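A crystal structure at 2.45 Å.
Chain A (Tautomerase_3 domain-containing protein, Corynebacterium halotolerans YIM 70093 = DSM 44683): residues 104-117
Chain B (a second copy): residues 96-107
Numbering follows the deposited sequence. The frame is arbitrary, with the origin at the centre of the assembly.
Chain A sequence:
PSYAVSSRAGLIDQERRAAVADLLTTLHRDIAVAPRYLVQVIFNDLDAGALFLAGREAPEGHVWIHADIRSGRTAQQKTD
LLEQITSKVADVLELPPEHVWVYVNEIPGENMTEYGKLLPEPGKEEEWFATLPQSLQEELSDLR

Chain A 104-117: VNEIPGENMTEYGK
Chain B 96-107: PPEHVWVYVNEI

Oligomers often join by pairing a short strand with a neighbour's strand, and two copies of this Tautomerase_3 domain-containing protein illustrate the principle. Chain B runs extended from Val B100 to Ile B107. Chain A enters as a strand through Ile A107, turns through a 3-10 segment at Gly A109 and Glu A110 (phi/psi -60/-40 and -62/-12), and continues extended around Thr A113 (-111/138). This second segment lies antiparallel to the B strand, at 167° and 4.8 Å between axes, whereas the entering strand crosses it at 98°. Met A112 faces Tyr B103 (CA to CA 4.6 Å) and Thr A113 faces Val B102 (CA to CA 5.2 Å). Val B104 N donates to Asn A111 O at 3.1 Å, Thr A113 N to Val B102 O at 2.9 Å, and Val B102 N to Thr A113 O at 3.2 Å. A type I' turn, Glu A114 to Lys A117, then closes the segment, with positive phi at Tyr A115 (56/34) and Gly A116 (75/10).

Side chains extend this ladder. Thr A113, chi1 p, brings OG1 within 3.1 Å of Val B102 N as a second acceptor. On the sheet face shared with Tyr B103 (chi1 m), Met A112 (m, t, m) lays its sulfur over the aromatic ring, SD 3.4 Å from the ring centroid, a polarizable atom against a pi cloud. Glu A114 (m, t, chi3 12°) rests CG over the six-membered ring of Trp B101, 3.7 Å from its centroid, while OE2 accepts a very short 2.4 Å bond from Tyr B103 OH. Trp B101 (chi1 m, chi2 18°), anchored by NE1 to Glu B98 O at 2.8 Å, turns its edge toward the face of Tyr A115 (chi1 m), centroids 4.9 Å apart. At the far end, Asn A105 ND2 donates to Asn B105 OD1 at 3.0 Å, both residues chi1 t.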

# COMPACT_ATOMS: atom_id res chain seq x y z
N VAL A 104 9.76 -4.25 0.07
CA VAL A 104 10.26 -2.94 0.47
C VAL A 104 10.00 -1.94 -0.64
O VAL A 104 10.55 -2.07 -1.75
CB VAL A 104 11.75 -3.00 0.84
CG1 VAL A 104 12.37 -1.61 0.84
CG2 VAL A 104 11.89 -3.63 2.20
N ASN A 105 9.15 -0.95 -0.40
CA ASN A 105 8.94 0.16 -1.32
C ASN A 105 9.72 1.34 -0.77
O ASN A 105 9.68 1.60 0.43
CB ASN A 105 7.46 0.51 -1.49
CG ASN A 105 7.21 1.63 -2.52
OD1 ASN A 105 7.66 1.56 -3.65
ND2 ASN A 105 6.49 2.68 -2.10
N GLU A 106 10.43 2.04 -1.64
CA GLU A 106 11.34 3.10 -1.22
C GLU A 106 10.75 4.44 -1.61
O GLU A 106 10.34 4.63 -2.75
CB GLU A 106 12.69 2.96 -1.88
CG GLU A 106 13.52 1.88 -1.33
CD GLU A 106 14.79 1.74 -2.12
OE1 GLU A 106 15.70 2.58 -1.93
OE2 GLU A 106 14.85 0.79 -2.95
N ILE A 107 10.68 5.36 -0.66
CA ILE A 107 10.07 6.58 -1.14
C ILE A 107 10.97 7.72 -0.64
O ILE A 107 11.62 7.57 0.40
CB ILE A 107 8.60 6.62 -0.72
CG1 ILE A 107 7.95 7.25 -1.95
CG2 ILE A 107 8.30 7.61 0.40
CD1 ILE A 107 6.60 7.10 -1.99
N PRO A 108 11.15 8.81 -1.39
CA PRO A 108 12.00 9.89 -0.89
C PRO A 108 11.51 10.44 0.44
O PRO A 108 10.31 10.44 0.74
CB PRO A 108 11.91 10.95 -2.00
CG PRO A 108 10.83 10.48 -2.93
CD PRO A 108 10.75 9.02 -2.79
N GLY A 109 12.47 10.89 1.26
CA GLY A 109 12.13 11.43 2.57
C GLY A 109 11.23 12.65 2.50
O GLY A 109 10.32 12.81 3.32
N GLU A 110 11.47 13.54 1.54
CA GLU A 110 10.60 14.70 1.38
C GLU A 110 9.16 14.33 1.04
O GLU A 110 8.29 15.20 1.12
CB GLU A 110 11.13 15.68 0.32
CG GLU A 110 11.26 15.12 -1.09
CD GLU A 110 12.65 14.56 -1.40
OE1 GLU A 110 13.05 14.63 -2.60
OE2 GLU A 110 13.35 14.07 -0.48
N ASN A 111 8.90 13.07 0.69
CA ASN A 111 7.54 12.60 0.48
C ASN A 111 6.93 12.01 1.74
O ASN A 111 5.98 11.23 1.66
CB ASN A 111 7.50 11.58 -0.67
CG ASN A 111 7.85 12.19 -2.03
OD1 ASN A 111 8.55 13.19 -2.12
ND2 ASN A 111 7.37 11.56 -3.08
N MET A 112 7.47 12.34 2.90
CA MET A 112 6.95 11.83 4.16
C MET A 112 6.90 12.95 5.18
O MET A 112 7.85 13.74 5.27
CB MET A 112 7.81 10.70 4.72
CG MET A 112 7.93 9.53 3.80
SD MET A 112 8.56 8.06 4.62
CE MET A 112 10.08 8.56 5.25
N THR A 113 5.80 13.04 5.92
CA THR A 113 5.76 13.77 7.17
C THR A 113 5.60 12.76 8.29
O THR A 113 4.84 11.80 8.17
CB THR A 113 4.63 14.82 7.26
OG1 THR A 113 3.35 14.18 7.22
CG2 THR A 113 4.74 15.85 6.16
N GLU A 114 6.34 12.97 9.37
CA GLU A 114 6.19 12.27 10.63
C GLU A 114 6.50 13.30 11.71
O GLU A 114 7.41 14.12 11.55
CB GLU A 114 7.14 11.08 10.73
CG GLU A 114 6.87 9.94 9.76
CD GLU A 114 7.77 8.73 10.02
OE1 GLU A 114 8.42 8.70 11.10
OE2 GLU A 114 7.81 7.80 9.17
N TYR A 115 5.71 13.28 12.79
CA TYR A 115 5.79 14.30 13.84
C TYR A 115 5.62 15.71 13.28
O TYR A 115 6.23 16.66 13.77
CB TYR A 115 7.11 14.17 14.62
CG TYR A 115 7.22 12.80 15.21
CD1 TYR A 115 6.44 12.42 16.30
CD2 TYR A 115 8.09 11.86 14.68
CE1 TYR A 115 6.52 11.16 16.84
CE2 TYR A 115 8.19 10.60 15.22
CZ TYR A 115 7.40 10.26 16.30
OH TYR A 115 7.48 9.01 16.84
N GLY A 116 4.77 15.85 12.27
CA GLY A 116 4.44 17.14 11.70
C GLY A 116 5.50 17.78 10.82
O GLY A 116 5.34 18.95 10.44
N LYS A 117 6.56 17.07 10.46
CA LYS A 117 7.66 17.69 9.74
C LYS A 117 8.11 16.78 8.60
O LYS A 117 8.11 15.56 8.76
CB LYS A 117 8.83 18.00 10.68
CG LYS A 117 8.83 19.43 11.24
CD LYS A 117 8.02 19.55 12.54
CE LYS A 117 7.71 21.00 12.92
NZ LYS A 117 6.85 21.70 11.90
N PRO B 96 -3.18 16.42 17.16
CA PRO B 96 -1.93 17.14 16.99
C PRO B 96 -1.33 16.78 15.61
O PRO B 96 -1.32 15.61 15.24
CB PRO B 96 -1.03 16.63 18.12
CG PRO B 96 -1.97 15.77 19.00
CD PRO B 96 -3.02 15.27 18.08
N PRO B 97 -0.84 17.79 14.89
CA PRO B 97 -0.26 17.50 13.56
C PRO B 97 0.85 16.48 13.61
O PRO B 97 1.04 15.73 12.64
CB PRO B 97 0.26 18.88 13.12
CG PRO B 97 0.42 19.67 14.39
CD PRO B 97 -0.68 19.19 15.29
N GLU B 98 1.53 16.38 14.74
CA GLU B 98 2.55 15.36 14.94
C GLU B 98 1.98 13.96 14.84
O GLU B 98 2.75 13.00 14.85
CB GLU B 98 3.19 15.54 16.32
CG GLU B 98 4.01 16.80 16.47
CD GLU B 98 3.14 18.04 16.69
OE1 GLU B 98 1.94 17.89 17.03
OE2 GLU B 98 3.64 19.17 16.50
N HIS B 99 0.66 13.82 14.80
CA HIS B 99 0.04 12.50 14.77
C HIS B 99 -0.85 12.30 13.56
O HIS B 99 -1.70 11.41 13.54
CB HIS B 99 -0.67 12.25 16.10
CG HIS B 99 0.27 11.78 17.16
ND1 HIS B 99 1.05 10.65 17.01
CD2 HIS B 99 0.68 12.37 18.31
CE1 HIS B 99 1.84 10.52 18.05
NE2 HIS B 99 1.64 11.54 18.86
N VAL B 100 -0.65 13.12 12.53
CA VAL B 100 -1.12 12.85 11.19
C VAL B 100 0.13 12.66 10.34
O VAL B 100 0.76 13.64 9.93
CB VAL B 100 -2.02 13.97 10.65
CG1 VAL B 100 -2.49 13.67 9.24
CG2 VAL B 100 -3.22 14.19 11.58
N TRP B 101 0.50 11.41 10.07
CA TRP B 101 1.68 11.11 9.27
C TRP B 101 1.23 10.83 7.84
O TRP B 101 0.26 10.09 7.63
CB TRP B 101 2.41 9.89 9.80
CG TRP B 101 3.01 10.07 11.15
CD1 TRP B 101 2.71 11.02 12.06
CD2 TRP B 101 3.98 9.21 11.76
NE1 TRP B 101 3.44 10.83 13.21
CE2 TRP B 101 4.24 9.73 13.05
CE3 TRP B 101 4.67 8.06 11.34
CZ2 TRP B 101 5.15 9.13 13.92
CZ3 TRP B 101 5.58 7.47 12.20
CH2 TRP B 101 5.81 8.01 13.48
N VAL B 102 1.91 11.45 6.86
CA VAL B 102 1.51 11.39 5.46
C VAL B 102 2.66 10.89 4.60
O VAL B 102 3.77 11.43 4.67
CB VAL B 102 1.03 12.75 4.94
CG1 VAL B 102 0.36 12.58 3.59
CG2 VAL B 102 0.10 13.43 5.93
N TYR B 103 2.39 9.88 3.77
CA TYR B 103 3.31 9.35 2.77
C TYR B 103 2.65 9.48 1.41
O TYR B 103 1.48 9.13 1.25
CB TYR B 103 3.60 7.86 3.00
CG TYR B 103 4.47 7.51 4.18
CD1 TYR B 103 4.73 8.41 5.19
CD2 TYR B 103 5.06 6.25 4.26
CE1 TYR B 103 5.52 8.07 6.27
CE2 TYR B 103 5.87 5.91 5.32
CZ TYR B 103 6.09 6.82 6.33
OH TYR B 103 6.89 6.48 7.39
N VAL B 104 3.40 9.96 0.41
CA VAL B 104 2.90 10.01 -0.97
C VAL B 104 3.79 9.13 -1.82
O VAL B 104 5.02 9.31 -1.86
CB VAL B 104 2.78 11.44 -1.53
CG1 VAL B 104 2.20 12.36 -0.48
CG2 VAL B 104 4.08 11.99 -2.05
N ASN B 105 3.20 8.11 -2.44
CA ASN B 105 3.90 7.25 -3.37
C ASN B 105 3.57 7.72 -4.77
O ASN B 105 2.44 8.13 -5.04
CB ASN B 105 3.53 5.77 -3.17
CG ASN B 105 4.36 4.81 -4.05
OD1 ASN B 105 5.59 4.82 -4.04
ND2 ASN B 105 3.66 4.04 -4.85
N GLU B 106 4.56 7.72 -5.64
CA GLU B 106 4.38 8.25 -6.98
C GLU B 106 4.36 7.09 -7.97
O GLU B 106 5.26 6.25 -7.98
CB GLU B 106 5.47 9.26 -7.34
CG GLU B 106 5.28 10.60 -6.65
CD GLU B 106 6.37 11.60 -7.01
OE1 GLU B 106 7.45 11.60 -6.36
OE2 GLU B 106 6.13 12.40 -7.95
N ILE B 107 3.32 7.08 -8.80
CA ILE B 107 3.08 6.04 -9.79
C ILE B 107 2.88 6.78 -11.11
O ILE B 107 2.16 7.78 -11.15
CB ILE B 107 1.84 5.21 -9.42
CG1 ILE B 107 2.15 4.36 -8.21
CG2 ILE B 107 1.45 4.32 -10.54
CD1 ILE B 107 3.44 3.64 -8.34